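Local atomic coordinates of CDP-glucose 4,6-dehydratase (Salmonella enterica subsp. enterica serovar Typhi, PDB entry 1WVG), a protein that catalyses the NAD(+)-dependent conversion of CDP-D-glucose to CDP-4-dehydro-6-deoxy-D-glucose and water, an early step in making a dideoxy sugar of the lipopolysaccharide O-antigen. Residues R94-Q99 with Y154-N159; T131-Y136 with A193-G198. All coordinates share one frame; numbering follows the deposited sequence.

How the interactions relate
Interactions 1 and 2 lie about 15 Å apart, centre to centre, and both reach the sugar nucleotide CXY. Their segments alternate along the chain: 94-99, 131-136, 154-159, 193-198. Interaction 2 sits deep in the Rossmann domain, at the C-terminal ends of the neighbouring parallel strands 126-130 and 187-197, about 7 Å from the chain centre. Interaction 1, about 18 Å from that centre, joins helix 93-98 to the start of helix 156-175, the long helix in the connection between those two strands. They meet where Tyr157 and Ser158 pack against Ser132 and Lys134. Tyr157 OH and Ser132 OG, from separate structural elements of one active-site cleft, both lie within hydrogen-bonding distance of the xylose O4'.

Interaction 1: R94-Q99 with Y154-N159. With CXY (cytidine-5'-diphospho-beta-D-xylose), chain D; APR (adenosine-5-diphosphoribose), chain C.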
loop_
_atom_site.group_PDB
_atom_site.type_symbol
_atom_site.label_atom_id
_atom_site.label_comp_id
_atom_site.label_asym_id
_atom_site.label_seq_id
_atom_site.Cartn_x
_atom_site.Cartn_y
_atom_site.Cartn_z
ATOM N N ARG A 94 -21.435 -19.443 -7.345
ATOM C CA ARG A 94 -22.402 -19.387 -8.441
ATOM C C ARG A 94 -23.795 -19.149 -7.912
ATOM O O ARG A 94 -24.533 -18.342 -8.452
ATOM C CB ARG A 94 -22.293 -20.555 -9.428
ATOM C CG ARG A 94 -20.847 -20.972 -9.747
ATOM C CD ARG A 94 -20.634 -21.644 -11.104
ATOM N NE ARG A 94 -21.249 -22.957 -11.276
ATOM C CZ ARG A 94 -21.788 -23.340 -12.429
ATOM N NH1 ARG A 94 -21.803 -22.536 -13.483
ATOM N NH2 ARG A 94 -22.325 -24.553 -12.541
ATOM N N LEU A 95 -24.122 -19.842 -6.816
ATOM C CA LEU A 95 -25.395 -19.645 -6.152
ATOM C C LEU A 95 -25.585 -18.201 -5.682
ATOM O O LEU A 95 -26.671 -17.629 -5.848
ATOM C CB LEU A 95 -25.612 -20.648 -5.005
ATOM C CG LEU A 95 -26.864 -20.315 -4.219
ATOM C CD1 LEU A 95 -28.040 -20.204 -5.187
ATOM C CD2 LEU A 95 -27.130 -21.434 -3.220
ATOM N N SER A 96 -24.520 -17.596 -5.107
ATOM C CA SER A 96 -24.598 -16.232 -4.611
ATOM C C SER A 96 -24.989 -15.304 -5.712
ATOM O O SER A 96 -25.625 -14.277 -5.547
ATOM C CB SER A 96 -23.265 -15.775 -4.037
ATOM O OG SER A 96 -22.329 -15.544 -5.069
ATOM N N TYR A 97 -24.575 -15.634 -6.893
ATOM C CA TYR A 97 -24.968 -14.784 -7.983
ATOM C C TYR A 97 -26.481 -14.873 -8.194
ATOM O O TYR A 97 -27.145 -13.897 -8.526
ATOM C CB TYR A 97 -24.259 -15.254 -9.268
ATOM C CG TYR A 97 -22.823 -14.742 -9.455
ATOM C CD1 TYR A 97 -21.750 -15.635 -9.465
ATOM C CD2 TYR A 97 -22.540 -13.390 -9.676
ATOM C CE1 TYR A 97 -20.443 -15.191 -9.696
ATOM C CE2 TYR A 97 -21.242 -12.920 -9.900
ATOM C CZ TYR A 97 -20.190 -13.836 -9.910
ATOM O OH TYR A 97 -18.911 -13.412 -10.114
ATOM N N GLU A 98 -27.035 -16.062 -7.995
ATOM C CA GLU A 98 -28.457 -16.233 -8.187
ATOM C C GLU A 98 -29.257 -15.717 -7.028
ATOM O O GLU A 98 -30.379 -15.258 -7.219
ATOM C CB GLU A 98 -28.851 -17.692 -8.422
ATOM C CG GLU A 98 -28.250 -18.287 -9.733
ATOM C CD GLU A 98 -28.194 -19.815 -9.693
ATOM O OE1 GLU A 98 -28.794 -20.514 -8.884
ATOM O OE2 GLU A 98 -27.413 -20.314 -10.617
ATOM N N GLN A 99 -28.680 -15.802 -5.830
ATOM C CA GLN A 99 -29.398 -15.380 -4.628
ATOM C C GLN A 99 -28.622 -14.393 -3.755
ATOM O O GLN A 99 -28.255 -14.704 -2.626
ATOM C CB GLN A 99 -29.602 -16.651 -3.781
ATOM C CG GLN A 99 -30.680 -17.579 -4.359
ATOM C CD GLN A 99 -32.079 -16.999 -4.178
ATOM O OE1 GLN A 99 -32.668 -17.099 -3.091
ATOM N NE2 GLN A 99 -32.609 -16.398 -5.249
ATOM N N TYR A 154 -15.467 -10.112 -5.333
ATOM C CA TYR A 154 -16.132 -9.767 -6.589
ATOM C C TYR A 154 -17.606 -10.165 -6.599
ATOM O O TYR A 154 -18.466 -9.309 -6.777
ATOM C CB TYR A 154 -15.363 -10.393 -7.743
ATOM C CG TYR A 154 -15.872 -10.121 -9.141
ATOM C CD1 TYR A 154 -15.173 -9.269 -9.998
ATOM C CD2 TYR A 154 -17.009 -10.779 -9.617
ATOM C CE1 TYR A 154 -15.604 -9.063 -11.307
ATOM C CE2 TYR A 154 -17.458 -10.565 -10.919
ATOM C CZ TYR A 154 -16.746 -9.716 -11.767
ATOM O OH TYR A 154 -17.154 -9.511 -13.062
ATOM N N ASP A 155 -17.876 -11.448 -6.362
ATOM C CA ASP A 155 -19.243 -11.981 -6.319
ATOM C C ASP A 155 -19.902 -11.794 -4.938
ATOM O O ASP A 155 -19.239 -11.498 -3.942
ATOM C CB ASP A 155 -19.167 -13.467 -6.669
ATOM C CG ASP A 155 -18.247 -14.132 -5.702
ATOM O OD1 ASP A 155 -17.041 -14.058 -5.780
ATOM O OD2 ASP A 155 -18.896 -14.730 -4.745
ATOM N N PRO A 156 -21.222 -11.968 -4.827
ATOM C CA PRO A 156 -21.916 -11.782 -3.534
ATOM C C PRO A 156 -21.420 -12.645 -2.365
ATOM O O PRO A 156 -21.414 -12.261 -1.191
ATOM C CB PRO A 156 -23.391 -12.054 -3.827
ATOM C CG PRO A 156 -23.562 -11.839 -5.339
ATOM C CD PRO A 156 -22.184 -11.965 -5.971
ATOM N N TYR A 157 -21.008 -13.852 -2.682
ATOM C CA TYR A 157 -20.482 -14.723 -1.635
ATOM C C TYR A 157 -19.137 -14.177 -1.099
ATOM O O TYR A 157 -18.987 -13.893 0.090
ATOM C CB TYR A 157 -20.297 -16.155 -2.136
ATOM C CG TYR A 157 -19.495 -16.882 -1.105
ATOM C CD1 TYR A 157 -20.065 -17.176 0.133
ATOM C CD2 TYR A 157 -18.177 -17.271 -1.350
ATOM C CE1 TYR A 157 -19.339 -17.879 1.093
ATOM C CE2 TYR A 157 -17.423 -17.945 -0.389
ATOM C CZ TYR A 157 -18.013 -18.239 0.847
ATOM O OH TYR A 157 -17.309 -18.916 1.817
ATOM N N SER A 158 -18.163 -13.995 -2.003
ATOM C CA SER A 158 -16.862 -13.466 -1.617
ATOM C C SER A 158 -17.010 -12.213 -0.811
ATOM O O SER A 158 -16.464 -12.091 0.282
ATOM C CB SER A 158 -16.101 -13.055 -2.842
ATOM O OG SER A 158 -15.861 -14.253 -3.535
ATOM N N ASN A 159 -17.735 -11.274 -1.414
ATOM C CA ASN A 159 -17.999 -9.970 -0.830
ATOM C C ASN A 159 -18.733 -10.037 0.520
ATOM O O ASN A 159 -18.474 -9.231 1.413
ATOM C CB ASN A 159 -18.727 -9.085 -1.866
ATOM C CG ASN A 159 -18.793 -7.644 -1.429
ATOM O OD1 ASN A 159 -19.719 -7.239 -0.733
ATOM N ND2 ASN A 159 -17.786 -6.860 -1.812
HETATM O O1B CXY D . -13.229 -21.827 -4.665
HETATM P PB CXY D . -14.703 -22.154 -4.529
HETATM O O2B CXY D . -15.592 -21.396 -5.481
HETATM O "O1'" CXY D . -15.182 -21.878 -2.981
HETATM O O3A CXY D . -14.589 -23.676 -4.772
HETATM P PA CXY D . -15.076 -24.627 -6.023
HETATM O O1A CXY D . -14.739 -26.012 -5.600
HETATM O O2A CXY D . -16.507 -24.413 -6.328
HETATM O O5D CXY D . -14.183 -24.064 -7.216
HETATM C C5D CXY D . -12.795 -24.422 -7.242
HETATM C C4D CXY D . -12.247 -24.115 -8.615
HETATM O O4D CXY D . -12.513 -25.260 -9.461
HETATM C C3D CXY D . -12.781 -22.876 -9.333
HETATM O O3D CXY D . -11.811 -22.164 -10.182
HETATM C C2D CXY D . -13.889 -23.558 -10.156
HETATM O O2D CXY D . -14.211 -22.723 -11.271
HETATM C C1D CXY D . -13.164 -24.805 -10.609
HETATM N N1 CXY D . -14.056 -25.870 -11.077
HETATM C C6 CXY D . -14.993 -26.424 -10.220
HETATM C C5 CXY D . -15.798 -27.391 -10.582
HETATM C C4 CXY D . -15.771 -27.920 -11.902
HETATM N N3 CXY D . -14.794 -27.333 -12.723
HETATM C C2 CXY D . -13.924 -26.312 -12.379
HETATM N N4 CXY D . -16.505 -28.798 -12.341
HETATM O O2 CXY D . -13.103 -25.826 -13.165
HETATM C "C1'" CXY D . -14.952 -22.976 -2.114
HETATM C "C2'" CXY D . -16.144 -23.037 -1.191
HETATM C "C3'" CXY D . -16.169 -21.725 -0.432
HETATM C "C4'" CXY D . -14.874 -21.545 0.359
HETATM C "C5'" CXY D . -13.681 -21.630 -0.584
HETATM O "O2'" CXY D . -17.382 -23.167 -1.922
HETATM O "O3'" CXY D . -17.244 -21.750 0.526
HETATM O "O4'" CXY D . -14.891 -20.298 1.051
HETATM O "O5'" CXY D . -13.719 -22.843 -1.342
HETATM N N1 APR C . -29.235 -20.426 9.281
HETATM C C2 APR C . -28.544 -21.419 9.889
HETATM N N3 APR C . -27.676 -22.237 9.375
HETATM C C4 APR C . -27.464 -21.985 8.066
HETATM C C5 APR C . -28.048 -21.020 7.308
HETATM C C6 APR C . -29.013 -20.193 7.959
HETATM N N6 APR C . -29.685 -19.160 7.423
HETATM N N7 APR C . -27.559 -21.055 6.009
HETATM C C8 APR C . -26.697 -22.060 6.008
HETATM N N9 APR C . -26.603 -22.654 7.229
HETATM C "C1'" APR C . -25.795 -23.788 7.641
HETATM C "C2'" APR C . -26.184 -25.032 6.893
HETATM O "O2'" APR C . -27.412 -25.558 7.416
HETATM C "C3'" APR C . -24.964 -25.898 7.219
HETATM O "O3'" APR C . -24.921 -26.488 8.527
HETATM O "O4'" APR C . -24.479 -23.569 7.243
HETATM C "C4'" APR C . -23.845 -24.835 7.050
HETATM C "C5'" APR C . -23.255 -24.753 5.673
HETATM O "O5'" APR C . -22.502 -25.972 5.455
HETATM P PA APR C . -22.019 -26.427 3.967
HETATM O O1A APR C . -22.949 -25.934 2.868
HETATM O O2A APR C . -21.581 -27.908 4.045
HETATM O O3A APR C . -20.714 -25.561 3.803
HETATM P PB APR C . -19.263 -25.823 4.490
HETATM O O1B APR C . -18.346 -26.260 3.374
HETATM O O2B APR C . -19.368 -26.663 5.750
HETATM O O5D APR C . -18.960 -24.352 5.019
HETATM C C5D APR C . -18.854 -24.156 6.439
HETATM O O4D APR C . -16.944 -22.581 6.287
HETATM O O1D APR C . -15.941 -22.155 4.216
HETATM C C1D APR C . -16.842 -21.653 5.245
HETATM O O2D APR C . -18.522 -20.257 4.134
HETATM C C2D APR C . -18.233 -21.565 4.667
HETATM O O3D APR C . -19.117 -20.425 6.564
HETATM C C3D APR C . -19.103 -21.689 5.904
HETATM C C4D APR C . -18.348 -22.750 6.670
#
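Ser96 and Tyr97 present helix 93-98 to the first turn of helix 156-175, chiefly through van der Waals contact. Ser96 CB lies 3.5 Å from Tyr157 CB, while Pro156 CG closes on the carbonyl of the serine, 3.2 Å from Ser96 O. The Tyr97 ring takes Asp155 CB over one face, with CZ 3.4 Å from that carbon, and its hydroxyl ends at the edge of the Tyr154 ring, Tyr97 OH to Tyr154 CD2 being 3.3 Å. That hydroxyl is hydrogen-bonded to His298 O, and Ser96 OG to Val93 O.

Helix 156-175 carries the tyrosine of the Tyr-X-X-X-Lys motif of the short-chain dehydrogenase/reductase fold. Asp155 is its N-cap: Ser158 N donates to Asp155 OD2 at 2.9 Å, nearly straight at 173° though from above the carboxylate plane.

Polar contacts with the ligands fall to Tyr157. With CG anti to its backbone N (chi1 168°), the ring leads away from helix 93-98, and its OH makes two hydrogen bonds, 2.9 Å to CXY O4' and 2.9 Å to APR O2D, bridging substrate analogue and nucleotide.

Interaction 2: T131-Y136 with A193-G198; sequences TSDKCY and AGNVIG. With CXY (cytidine-5'-diphospho-beta-D-xylose), chain D.
Ser132, Asp133 and Lys134 leave the end of strand 126-130 and meet Ala193, Gly194 and Asn195 around one end of the bound CDP-xylose. Just before them, Thr131 keeps the two chain paths together through backbone bonding to Val191. Ser132 OG is anti to its own backbone N (chi1 172°), on the side of the carbonyl carbon; there it accepts from Lys134 N at 2.9 Å, forming an ST turn, and also lies 2.9 Å from CXY O4' in a hydrogen bond whose proton is not settled.

Asp133 faces the second segment, its CA 5.4 Å from that of Gly194. Its backbone N donates to a water that donates in turn to Gly194 O and is hydrogen-bonded to CXY O4', so one water ties both segments to the sugar. The carboxylate and the Asn195 amide planes are 37° apart. Asp133 OD1 and Asn195 OD1, both acceptors, come within 2.8 Å without a hydrogen bond, while Asn195 ND2 is turned to the phosphate.

Lys134 bends at chi2 and chi4, bringing NZ 2.8 Å from CXY O1B. NZ also forms a salt bridge with Asp133 OD2, its hydrogen bond there being weak (Lys134 NZ to Asp133 OD2, 3.3 Å). Asn195 ND2 reaches the same phosphate oxygen at 2.8 Å and 164°, so one group from each segment grips O1B. A loop after one parallel strand and the end of its neighbour, converging on the ligand, are characteristic of the Rossmann-fold active site in extended short-chain dehydrogenases/reductases, here holding the sugar and its phosphate.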
loop_
_atom_site.group_PDB
_atom_site.type_symbol
_atom_site.label_atom_id
_atom_site.label_comp_id
_atom_site.label_asym_id
_atom_site.label_seq_id
_atom_site.Cartn_x
_atom_site.Cartn_y
_atom_site.Cartn_z
ATOM N N THR A 131 -14.641 -17.222 8.389
ATOM C CA THR A 131 -14.996 -16.405 7.245
ATOM C C THR A 131 -14.695 -17.191 5.967
ATOM O O THR A 131 -15.301 -18.232 5.707
ATOM C CB THR A 131 -14.453 -14.950 7.296
ATOM O OG1 THR A 131 -13.033 -14.969 7.300
ATOM C CG2 THR A 131 -14.952 -14.255 8.551
ATOM N N SER A 132 -13.715 -16.765 5.194
ATOM C CA SER A 132 -13.372 -17.478 3.970
ATOM C C SER A 132 -12.092 -16.931 3.368
ATOM O O SER A 132 -11.716 -15.756 3.576
ATOM C CB SER A 132 -14.479 -17.122 2.985
ATOM O OG SER A 132 -14.209 -17.578 1.670
ATOM N N ASP A 133 -11.468 -17.756 2.551
ATOM C CA ASP A 133 -10.282 -17.318 1.821
ATOM C C ASP A 133 -10.701 -16.250 0.782
ATOM O O ASP A 133 -9.890 -15.472 0.285
ATOM C CB ASP A 133 -9.485 -18.495 1.202
ATOM C CG ASP A 133 -10.204 -19.422 0.227
ATOM O OD1 ASP A 133 -9.681 -20.436 -0.238
ATOM O OD2 ASP A 133 -11.401 -19.025 -0.136
ATOM N N LYS A 134 -11.999 -16.158 0.473
ATOM C CA LYS A 134 -12.496 -15.183 -0.480
ATOM C C LYS A 134 -12.751 -13.803 0.080
ATOM O O LYS A 134 -13.226 -12.924 -0.633
ATOM C CB LYS A 134 -13.757 -15.701 -1.146
ATOM C CG LYS A 134 -13.428 -17.043 -1.751
ATOM C CD LYS A 134 -14.144 -17.336 -3.043
ATOM C CE LYS A 134 -14.282 -18.842 -3.257
ATOM N NZ LYS A 134 -13.027 -19.569 -3.002
ATOM N N CYS A 135 -12.458 -13.589 1.345
ATOM C CA CYS A 135 -12.695 -12.261 1.937
ATOM C C CYS A 135 -11.802 -11.145 1.388
ATOM O O CYS A 135 -12.148 -9.934 1.396
ATOM C CB CYS A 135 -12.629 -12.286 3.491
ATOM S SG CYS A 135 -10.959 -12.632 4.141
ATOM N N TYR A 136 -10.602 -11.551 0.932
ATOM C CA TYR A 136 -9.633 -10.573 0.451
ATOM C C TYR A 136 -9.952 -10.025 -0.918
ATOM O O TYR A 136 -10.360 -10.738 -1.825
ATOM C CB TYR A 136 -8.215 -11.195 0.367
ATOM C CG TYR A 136 -7.619 -11.662 1.695
ATOM C CD1 TYR A 136 -7.521 -13.026 1.995
ATOM C CD2 TYR A 136 -7.126 -10.754 2.636
ATOM C CE1 TYR A 136 -6.980 -13.473 3.205
ATOM C CE2 TYR A 136 -6.579 -11.185 3.849
ATOM C CZ TYR A 136 -6.491 -12.550 4.137
ATOM O OH TYR A 136 -5.968 -12.984 5.334
ATOM N N ALA A 193 -9.912 -19.902 6.051
ATOM C CA ALA A 193 -9.310 -21.134 5.537
ATOM C C ALA A 193 -9.160 -21.128 4.047
ATOM O O ALA A 193 -9.605 -20.187 3.395
ATOM C CB ALA A 193 -10.104 -22.338 5.959
ATOM N N GLY A 194 -8.516 -22.182 3.537
ATOM C CA GLY A 194 -8.329 -22.357 2.107
ATOM C C GLY A 194 -9.577 -23.049 1.508
ATOM O O GLY A 194 -10.712 -22.800 1.935
ATOM N N ASN A 195 -9.360 -23.895 0.493
ATOM C CA ASN A 195 -10.414 -24.658 -0.152
ATOM C C ASN A 195 -10.351 -26.043 0.453
ATOM O O ASN A 195 -9.401 -26.749 0.157
ATOM C CB ASN A 195 -10.202 -24.759 -1.664
ATOM C CG ASN A 195 -10.824 -23.563 -2.352
ATOM O OD1 ASN A 195 -10.567 -22.418 -1.960
ATOM N ND2 ASN A 195 -11.616 -23.792 -3.399
ATOM N N VAL A 196 -11.310 -26.375 1.341
ATOM C CA VAL A 196 -11.352 -27.666 2.015
ATOM C C VAL A 196 -11.930 -28.723 1.116
ATOM O O VAL A 196 -12.973 -28.535 0.506
ATOM C CB VAL A 196 -12.195 -27.713 3.304
ATOM C CG1 VAL A 196 -11.467 -27.022 4.428
ATOM C CG2 VAL A 196 -13.569 -27.080 3.106
ATOM N N ILE A 197 -11.236 -29.835 1.078
ATOM C CA ILE A 197 -11.637 -30.990 0.325
ATOM C C ILE A 197 -11.493 -32.151 1.270
ATOM O O ILE A 197 -10.566 -32.181 2.078
ATOM C CB ILE A 197 -10.772 -31.156 -0.920
ATOM C CG1 ILE A 197 -9.295 -31.081 -0.558
ATOM C CG2 ILE A 197 -11.106 -30.028 -1.872
ATOM C CD1 ILE A 197 -8.359 -31.737 -1.582
ATOM N N GLY A 198 -12.419 -33.094 1.232
ATOM C CA GLY A 198 -12.291 -34.255 2.128
ATOM C C GLY A 198 -13.422 -35.248 1.842
ATOM O O GLY A 198 -14.346 -34.946 1.057
HETATM O O1B CXY D . -13.229 -21.827 -4.665
HETATM P PB CXY D . -14.703 -22.154 -4.529
HETATM O O2B CXY D . -15.592 -21.396 -5.481
HETATM O "O1'" CXY D . -15.182 -21.878 -2.981
HETATM O O3A CXY D . -14.589 -23.676 -4.772
HETATM P PA CXY D . -15.076 -24.627 -6.023
HETATM O O1A CXY D . -14.739 -26.012 -5.600
HETATM O O2A CXY D . -16.507 -24.413 -6.328
HETATM O O5D CXY D . -14.183 -24.064 -7.216
HETATM C C5D CXY D . -12.795 -24.422 -7.242
HETATM C C4D CXY D . -12.247 -24.115 -8.615
HETATM O O4D CXY D . -12.513 -25.260 -9.461
HETATM C C3D CXY D . -12.781 -22.876 -9.333
HETATM O O3D CXY D . -11.811 -22.164 -10.182
HETATM C C2D CXY D . -13.889 -23.558 -10.156
HETATM O O2D CXY D . -14.211 -22.723 -11.271
HETATM C C1D CXY D . -13.164 -24.805 -10.609
HETATM N N1 CXY D . -14.056 -25.870 -11.077
HETATM C C6 CXY D . -14.993 -26.424 -10.220
HETATM C C5 CXY D . -15.798 -27.391 -10.582
HETATM C C4 CXY D . -15.771 -27.920 -11.902
HETATM N N3 CXY D . -14.794 -27.333 -12.723
HETATM C C2 CXY D . -13.924 -26.312 -12.379
HETATM N N4 CXY D . -16.505 -28.798 -12.341
HETATM O O2 CXY D . -13.103 -25.826 -13.165
HETATM C "C1'" CXY D . -14.952 -22.976 -2.114
HETATM C "C2'" CXY D . -16.144 -23.037 -1.191
HETATM C "C3'" CXY D . -16.169 -21.725 -0.432
HETATM C "C4'" CXY D . -14.874 -21.545 0.359
HETATM C "C5'" CXY D . -13.681 -21.630 -0.584
HETATM O "O2'" CXY D . -17.382 -23.167 -1.922
HETATM O "O3'" CXY D . -17.244 -21.750 0.526
HETATM O "O4'" CXY D . -14.891 -20.298 1.051
HETATM O "O5'" CXY D . -13.719 -22.843 -1.342
HETATM O O HOH W 1 -12.480 -20.651 2.774
#